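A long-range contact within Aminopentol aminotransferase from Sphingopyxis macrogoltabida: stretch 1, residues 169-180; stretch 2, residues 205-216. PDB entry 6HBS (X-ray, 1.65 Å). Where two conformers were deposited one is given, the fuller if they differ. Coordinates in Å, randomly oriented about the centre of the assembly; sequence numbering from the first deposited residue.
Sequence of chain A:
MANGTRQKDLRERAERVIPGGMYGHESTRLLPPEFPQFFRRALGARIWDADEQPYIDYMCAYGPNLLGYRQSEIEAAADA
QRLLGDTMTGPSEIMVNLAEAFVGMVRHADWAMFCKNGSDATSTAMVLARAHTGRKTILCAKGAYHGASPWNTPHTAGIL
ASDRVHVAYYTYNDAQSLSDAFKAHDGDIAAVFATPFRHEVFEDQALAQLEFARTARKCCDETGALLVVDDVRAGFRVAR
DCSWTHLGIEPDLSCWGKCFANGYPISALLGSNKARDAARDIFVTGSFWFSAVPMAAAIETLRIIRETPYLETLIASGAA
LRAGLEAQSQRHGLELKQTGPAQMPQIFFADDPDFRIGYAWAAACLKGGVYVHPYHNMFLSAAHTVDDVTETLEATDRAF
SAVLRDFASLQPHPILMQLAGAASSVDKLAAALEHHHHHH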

ATOM      1  N   TYR A 169      20.784   3.105 -16.194  1.00 18.80           N
ATOM      2  CA  TYR A 169      19.739   2.991 -17.211  1.00 19.95           C
ATOM      3  C   TYR A 169      20.315   2.374 -18.477  1.00 22.10           C
ATOM      4  O   TYR A 169      21.534   2.510 -18.766  1.00 22.22           O
ATOM      5  CB  TYR A 169      19.074   4.342 -17.434  1.00 22.26           C
ATOM      6  CG  TYR A 169      18.458   4.925 -16.184  1.00 22.50           C
ATOM      7  CD1 TYR A 169      17.231   4.487 -15.703  1.00 23.56           C
ATOM      8  CD2 TYR A 169      19.139   5.876 -15.443  1.00 23.93           C
ATOM      9  CE1 TYR A 169      16.687   5.010 -14.535  1.00 24.60           C
ATOM     10  CE2 TYR A 169      18.619   6.397 -14.268  1.00 25.02           C
ATOM     11  CZ  TYR A 169      17.381   5.974 -13.818  1.00 24.37           C
ATOM     12  OH  TYR A 169      16.887   6.491 -12.655  1.00 26.66           O
ATOM     13  N   TYR A 170      19.438   1.664 -19.192  1.00 19.84           N
ATOM     14  CA  TYR A 170      19.694   1.120 -20.514  1.00 21.65           C
ATOM     15  C   TYR A 170      18.481   1.469 -21.393  1.00 23.37           C
ATOM     16  O   TYR A 170      17.443   1.884 -20.882  1.00 21.69           O
ATOM     17  CB  TYR A 170      19.945  -0.391 -20.460  1.00 21.37           C
ATOM     18  CG  TYR A 170      18.758  -1.197 -19.973  1.00 21.55           C
ATOM     19  CD1 TYR A 170      18.552  -1.467 -18.623  1.00 22.38           C
ATOM     20  CD2 TYR A 170      17.805  -1.653 -20.856  1.00 22.05           C
ATOM     21  CE1 TYR A 170      17.446  -2.181 -18.181  1.00 19.73           C
ATOM     22  CE2 TYR A 170      16.700  -2.378 -20.440  1.00 19.87           C
ATOM     23  CZ  TYR A 170      16.509  -2.642 -19.096  1.00 21.12           C
ATOM     24  OH  TYR A 170      15.371  -3.324 -18.710  1.00 18.42           O
ATOM     25  N   THR A 171      18.623   1.301 -22.709  1.00 21.81           N
ATOM     26  CA  THR A 171      17.493   1.499 -23.672  1.00 21.97           C
ATOM     27  C   THR A 171      16.707   0.198 -23.802  1.00 19.69           C
ATOM     28  O   THR A 171      17.260  -0.845 -24.125  1.00 20.52           O
ATOM     29  CB  THR A 171      18.002   1.942 -25.050  1.00 21.49           C
ATOM     30  OG1 THR A 171      18.704   3.142 -24.778  1.00 22.86           O
ATOM     31  CG2 THR A 171      16.898   2.186 -26.059  1.00 23.52           C
ATOM     32  N   TYR A 172      15.398   0.265 -23.553  1.00 21.77           N
ATOM     33  CA  TYR A 172      14.557  -0.905 -23.642  1.00 20.88           C
ATOM     34  C   TYR A 172      14.684  -1.499 -25.044  1.00 21.27           C
ATOM     35  O   TYR A 172      14.675  -0.745 -26.005  1.00 21.66           O
ATOM     36  CB  TYR A 172      13.080  -0.574 -23.346  1.00 20.86           C
ATOM     37  CG  TYR A 172      12.243  -1.814 -23.142  1.00 21.04           C
ATOM     38  CD1 TYR A 172      12.236  -2.481 -21.920  1.00 22.39           C
ATOM     39  CD2 TYR A 172      11.483  -2.349 -24.167  1.00 21.31           C
ATOM     40  CE1 TYR A 172      11.484  -3.630 -21.719  1.00 21.20           C
ATOM     41  CE2 TYR A 172      10.714  -3.486 -23.974  1.00 24.34           C
ATOM     42  CZ  TYR A 172      10.698  -4.121 -22.743  1.00 22.54           C
ATOM     43  OH  TYR A 172       9.995  -5.275 -22.578  1.00 20.67           O
ATOM     44  N   ASN A 173      14.736  -2.842 -25.133  1.00 20.53           N
ATOM     45  CA  ASN A 173      14.737  -3.583 -26.374  1.00 22.49           C
ATOM     46  C   ASN A 173      16.073  -3.432 -27.117  1.00 24.44           C
ATOM     47  O   ASN A 173      16.148  -3.787 -28.292  1.00 26.97           O
ATOM     48  CB  ASN A 173      13.545  -3.246 -27.289  1.00 23.69           C
ATOM     49  CG  ASN A 173      12.440  -4.279 -27.163  1.00 26.94           C
ATOM     50  OD1 ASN A 173      12.699  -5.371 -26.668  1.00 25.50           O
ATOM     51  ND2 ASN A 173      11.237  -3.964 -27.633  1.00 24.69           N
ATOM     52  N   ASP A 174      17.118  -2.978 -26.422  1.00 23.07           N
ATOM     53  CA  ASP A 174      18.446  -2.762 -27.032  1.00 22.86           C
ATOM     54  C   ASP A 174      19.451  -3.639 -26.273  1.00 21.05           C
ATOM     55  O   ASP A 174      19.947  -3.238 -25.192  1.00 20.50           O
ATOM     56  CB  ASP A 174      18.785  -1.270 -27.041  1.00 22.88           C
ATOM     57  CG  ASP A 174      20.093  -0.934 -27.761  1.00 26.28           C
ATOM     58  OD1 ASP A 174      20.928  -1.848 -27.926  1.00 22.16           O
ATOM     59  OD2 ASP A 174      20.251   0.224 -28.137  1.00 28.84           O
ATOM     60  N   ALA A 175      19.714  -4.829 -26.818  1.00 19.56           N
ATOM     61  CA  ALA A 175      20.619  -5.819 -26.213  1.00 21.06           C
ATOM     62  C   ALA A 175      22.035  -5.228 -25.992  1.00 23.63           C
ATOM     63  O   ALA A 175      22.661  -5.455 -24.953  1.00 23.59           O
ATOM     64  CB  ALA A 175      20.671  -7.041 -27.093  1.00 21.81           C
ATOM     65  N   GLN A 176      22.514  -4.425 -26.950  1.00 21.79           N
ATOM     66  CA  GLN A 176      23.850  -3.795 -26.839  1.00 22.78           C
ATOM     67  C   GLN A 176      23.857  -2.824 -25.654  1.00 22.88           C
ATOM     68  O   GLN A 176      24.784  -2.830 -24.885  1.00 20.90           O
ATOM     69  CB  GLN A 176      24.251  -3.097 -28.149  1.00 23.95           C
ATOM     70  CG  GLN A 176      25.659  -2.479 -28.139  1.00 26.31           C
ATOM     71  CD  GLN A 176      26.768  -3.484 -27.923  1.00 23.88           C
ATOM     72  OE1 GLN A 176      26.825  -4.540 -28.556  1.00 24.49           O
ATOM     73  NE2 GLN A 176      27.666  -3.169 -27.014  1.00 27.65           N
ATOM     74  N   SER A 177      22.800  -2.014 -25.523  1.00 22.27           N
ATOM     75  CA  SER A 177      22.641  -1.022 -24.455  1.00 22.16           C
ATOM     76  C   SER A 177      22.687  -1.725 -23.096  1.00 23.55           C
ATOM     77  O   SER A 177      23.344  -1.267 -22.168  1.00 21.95           O
ATOM     78  CB  SER A 177      21.344  -0.259 -24.611  1.00 21.74           C
ATOM     79  OG  SER A 177      21.247   0.777 -23.672  1.00 22.39           O
ATOM     80  N   LEU A 178      21.953  -2.835 -22.979  1.00 23.61           N
ATOM     81  CA  LEU A 178      21.911  -3.562 -21.714  1.00 23.31           C
ATOM     82  C   LEU A 178      23.285  -4.167 -21.398  1.00 24.08           C
ATOM     83  O   LEU A 178      23.757  -4.056 -20.273  1.00 23.44           O
ATOM     84  CB  LEU A 178      20.836  -4.644 -21.800  1.00 23.81           C
ATOM     85  CG  LEU A 178      20.653  -5.440 -20.508  1.00 24.25           C
ATOM     86  CD1 LEU A 178      20.499  -4.528 -19.297  1.00 24.17           C
ATOM     87  CD2 LEU A 178      19.493  -6.402 -20.647  1.00 25.59           C
ATOM     88  N   SER A 179      23.901  -4.848 -22.382  1.00 24.01           N
ATOM     89  CA  SER A 179      25.262  -5.382 -22.251  0.50 25.36           C
ATOM     90  C   SER A 179      26.197  -4.281 -21.747  1.00 24.81           C
ATOM     91  O   SER A 179      26.946  -4.477 -20.785  1.00 24.25           O
ATOM     92  CB  SER A 179      25.789  -5.953 -23.553  0.50 25.67           C
ATOM     93  OG  SER A 179      24.911  -6.931 -24.076  0.50 27.51           O
ATOM     94  N   ASP A 180      26.154  -3.119 -22.408  1.00 23.00           N
ATOM     95  CA  ASP A 180      27.006  -2.039 -22.035  1.00 22.83           C
ATOM     96  C   ASP A 180      26.731  -1.594 -20.598  1.00 25.27           C
ATOM     97  O   ASP A 180      27.670  -1.251 -19.888  1.00 23.95           O
ATOM     98  CB  ASP A 180      26.874  -0.833 -22.956  1.00 22.21           C
ATOM     99  CG  ASP A 180      27.481  -1.069 -24.335  1.00 23.73           C
ATOM    100  OD1 ASP A 180      28.291  -1.994 -24.483  1.00 24.50           O
ATOM    101  OD2 ASP A 180      27.133  -0.321 -25.246  1.00 23.67           O
ATOM    102  N   GLN A 205       3.832   1.682 -27.987  1.00 20.72           N
ATOM    103  CA  GLN A 205       4.181   0.431 -27.337  1.00 21.55           C
ATOM    104  C   GLN A 205       4.949  -0.461 -28.324  1.00 21.72           C
ATOM    105  O   GLN A 205       4.897  -0.262 -29.541  1.00 21.19           O
ATOM    106  CB  GLN A 205       2.930  -0.254 -26.788  1.00 21.17           C
ATOM    107  CG  GLN A 205       2.262   0.590 -25.723  1.00 22.38           C
ATOM    108  CD  GLN A 205       1.236  -0.163 -24.907  1.00 22.93           C
ATOM    109  OE1 GLN A 205       1.287  -0.122 -23.681  1.00 20.97           O
ATOM    110  NE2 GLN A 205       0.288  -0.818 -25.581  1.00 20.70           N
ATOM    111  N   ALA A 206       5.681  -1.427 -27.768  1.00 19.53           N
ATOM    112  CA  ALA A 206       6.447  -2.374 -28.521  1.00 22.56           C
ATOM    113  C   ALA A 206       6.585  -3.658 -27.715  1.00 22.93           C
ATOM    114  O   ALA A 206       6.865  -3.592 -26.499  1.00 22.74           O
ATOM    115  CB  ALA A 206       7.798  -1.778 -28.828  1.00 24.35           C
ATOM    116  N   LEU A 207       6.430  -4.800 -28.394  1.00 21.79           N
ATOM    117  CA  LEU A 207       6.664  -6.100 -27.802  1.00 22.81           C
ATOM    118  C   LEU A 207       8.155  -6.268 -27.467  1.00 24.36           C
ATOM    119  O   LEU A 207       9.030  -5.636 -28.103  1.00 22.00           O
ATOM    120  CB  LEU A 207       6.218  -7.185 -28.780  1.00 25.70           C
ATOM    121  CG  LEU A 207       4.765  -7.102 -29.258  1.00 29.74           C
ATOM    122  CD1 LEU A 207       4.428  -8.295 -30.127  1.00 34.00           C
ATOM    123  CD2 LEU A 207       3.790  -7.004 -28.106  1.00 29.44           C
ATOM    124  N   ALA A 208       8.456  -7.118 -26.467  1.00 23.42           N
ATOM    125  CA  ALA A 208       9.860  -7.399 -26.114  1.00 24.39           C
ATOM    126  C   ALA A 208      10.470  -8.200 -27.257  1.00 26.05           C
ATOM    127  O   ALA A 208       9.807  -9.093 -27.804  1.00 23.45           O
ATOM    128  CB  ALA A 208      10.002  -8.165 -24.825  1.00 25.29           C
ATOM    129  N   GLN A 209      11.710  -7.856 -27.588  1.00 27.07           N
ATOM    130  CA  GLN A 209      12.462  -8.557 -28.592  1.00 31.35           C
ATOM    131  C   GLN A 209      13.188  -9.705 -27.894  1.00 30.06           C
ATOM    132  O   GLN A 209      13.750  -9.554 -26.812  1.00 28.01           O
ATOM    133  CB  GLN A 209      13.426  -7.616 -29.317  1.00 32.33           C
ATOM    134  CG  GLN A 209      12.731  -6.698 -30.314  1.00 37.83           C
ATOM    135  CD  GLN A 209      13.518  -5.466 -30.693  1.00 44.78           C
ATOM    136  OE1 GLN A 209      14.749  -5.411 -30.608  1.00 44.70           O
ATOM    137  NE2 GLN A 209      12.795  -4.451 -31.149  1.00 55.39           N
ATOM    138  N   LEU A 210      13.188 -10.851 -28.570  1.00 31.15           N
ATOM    139  CA  LEU A 210      13.789 -12.051 -28.083  1.00 33.19           C
ATOM    140  C   LEU A 210      15.265 -11.805 -27.739  1.00 32.69           C
ATOM    141  O   LEU A 210      15.737 -12.236 -26.698  1.00 29.06           O
ATOM    142  CB  LEU A 210      13.615 -13.097 -29.185  1.00 36.97           C
ATOM    143  CG  LEU A 210      14.034 -14.514 -28.832  1.00 42.04           C
ATOM    144  CD1 LEU A 210      13.416 -14.959 -27.514  1.00 44.86           C
ATOM    145  CD2 LEU A 210      13.663 -15.466 -29.967  1.00 45.08           C
ATOM    146  N   GLU A 211      16.003 -11.104 -28.609  1.00 30.49           N
ATOM    147  CA  GLU A 211      17.427 -10.981 -28.386  1.00 32.57           C
ATOM    148  C   GLU A 211      17.639 -10.147 -27.121  1.00 27.64           C
ATOM    149  O   GLU A 211      18.580 -10.400 -26.375  1.00 26.49           O
ATOM    150  CB  GLU A 211      18.176 -10.423 -29.603  1.00 37.86           C
ATOM    151  CG  GLU A 211      19.376 -11.285 -29.986  1.00 48.82           C
ATOM    152  CD  GLU A 211      19.099 -12.789 -30.002  1.00 54.03           C
ATOM    153  OE1 GLU A 211      19.688 -13.511 -29.169  1.00 59.72           O
ATOM    154  OE2 GLU A 211      18.263 -13.241 -30.816  1.00 57.26           O
ATOM    155  N   PHE A 212      16.749  -9.176 -26.886  1.00 26.89           N
ATOM    156  CA  PHE A 212      16.859  -8.313 -25.704  1.00 26.01           C
ATOM    157  C   PHE A 212      16.673  -9.172 -24.440  1.00 23.71           C
ATOM    158  O   PHE A 212      17.455  -9.102 -23.519  1.00 23.32           O
ATOM    159  CB  PHE A 212      15.903  -7.123 -25.822  1.00 24.30           C
ATOM    160  CG  PHE A 212      15.682  -6.413 -24.513  1.00 24.70           C
ATOM    161  CD1 PHE A 212      16.696  -5.669 -23.933  1.00 24.15           C
ATOM    162  CD2 PHE A 212      14.472  -6.526 -23.840  1.00 25.11           C
ATOM    163  CE1 PHE A 212      16.499  -5.017 -22.723  1.00 26.08           C
ATOM    164  CE2 PHE A 212      14.276  -5.874 -22.630  1.00 24.48           C
ATOM    165  CZ  PHE A 212      15.289  -5.137 -22.062  1.00 25.39           C
ATOM    166  N   ALA A 213      15.628 -10.003 -24.436  1.00 24.82           N
ATOM    167  CA  ALA A 213      15.247 -10.823 -23.277  1.00 24.56           C
ATOM    168  C   ALA A 213      16.323 -11.875 -22.979  1.00 25.07           C
ATOM    169  O   ALA A 213      16.674 -12.074 -21.830  1.00 23.89           O
ATOM    170  CB  ALA A 213      13.874 -11.437 -23.507  1.00 23.72           C
ATOM    171  N   ARG A 214      16.861 -12.522 -24.026  1.00 24.80           N
ATOM    172  CA  ARG A 214      17.934 -13.481 -23.863  1.00 25.16           C
ATOM    173  C   ARG A 214      19.173 -12.801 -23.280  1.00 23.15           C
ATOM    174  O   ARG A 214      19.791 -13.306 -22.383  1.00 23.69           O
ATOM    175  CB  ARG A 214      18.279 -14.149 -25.192  1.00 29.32           C
ATOM    176  CG  ARG A 214      17.273 -15.208 -25.593  1.00 32.70           C
ATOM    177  CD  ARG A 214      17.394 -15.567 -27.058  1.00 36.61           C
ATOM    178  NE  ARG A 214      16.432 -16.618 -27.351  1.00 40.87           N
ATOM    179  CZ  ARG A 214      16.200 -17.130 -28.562  1.00 49.47           C
ATOM    180  NH1 ARG A 214      16.627 -16.507 -29.652  1.00 46.44           N
ATOM    181  NH2 ARG A 214      15.542 -18.273 -28.669  1.00 48.17           N
ATOM    182  N   THR A 215      19.535 -11.635 -23.800  1.00 24.89           N
ATOM    183  CA  THR A 215      20.678 -10.956 -23.274  1.00 24.19           C
ATOM    184  C   THR A 215      20.466 -10.603 -21.783  1.00 24.00           C
ATOM    185  O   THR A 215      21.379 -10.717 -20.987  1.00 21.30           O
ATOM    186  CB  THR A 215      20.997  -9.708 -24.087  1.00 27.03           C
ATOM    187  OG1 THR A 215      21.201 -10.129 -25.435  1.00 27.45           O
ATOM    188  CG2 THR A 215      22.202  -8.976 -23.532  1.00 27.76           C
ATOM    189  N   ALA A 216      19.258 -10.180 -21.398  1.00 22.96           N
ATOM    190  CA  ALA A 216      19.011  -9.892 -19.992  1.00 21.88           C
ATOM    191  C   ALA A 216      19.301 -11.149 -19.168  1.00 21.56           C
ATOM    192  O   ALA A 216      19.989 -11.092 -18.128  1.00 23.35           O
ATOM    193  CB  ALA A 216      17.590  -9.380 -19.808  1.00 23.24           C
TER

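Two helices, 175-180 and 210-216, run nearly parallel, with axes 17° apart and 9.2 Å at closest approach. The CA atoms come nearest where Ala175, first in its helix, meets Phe212 in the first turn of the other, 4.5 Å between Ala175 CA and Phe212 CA. Further along, small side chains meet. Ala175 CB packs 3.5 Å from Thr215 OG1, and Ser179 OG lies 3.4 Å from Thr215 CG2.

The main bump is the Phe212 ring. It fills a hollow formed by the turn 171-174 and the side chains of Tyr170, Tyr172 and Leu178. Asn173 CA sits over one face of the ring, 3.5 Å from Phe212 CG. The ring turns its edge toward the face of Tyr172, with Tyr172 CE1 3.7 Å from Phe212 CE2. Tyr170 meets it rim to rim, CE2 to Phe212 CE1 at 3.5 Å. Leu178 CD2 lies 3.9 Å from Phe212 CE1. This methyl also rests against Ala216, 3.6 Å from both its CA and CB.

Asn173 supplies the polar link. Its amide uses both ends: OD1 accepts from Gln209 N at 2.8 Å, and ND2 donates to Leu207 O at 2.8 Å. These bonds tie the turn to the backbone just before the second helix. Asp174 caps the first helix, its OD1 accepting from Ser177 N at 3.1 Å.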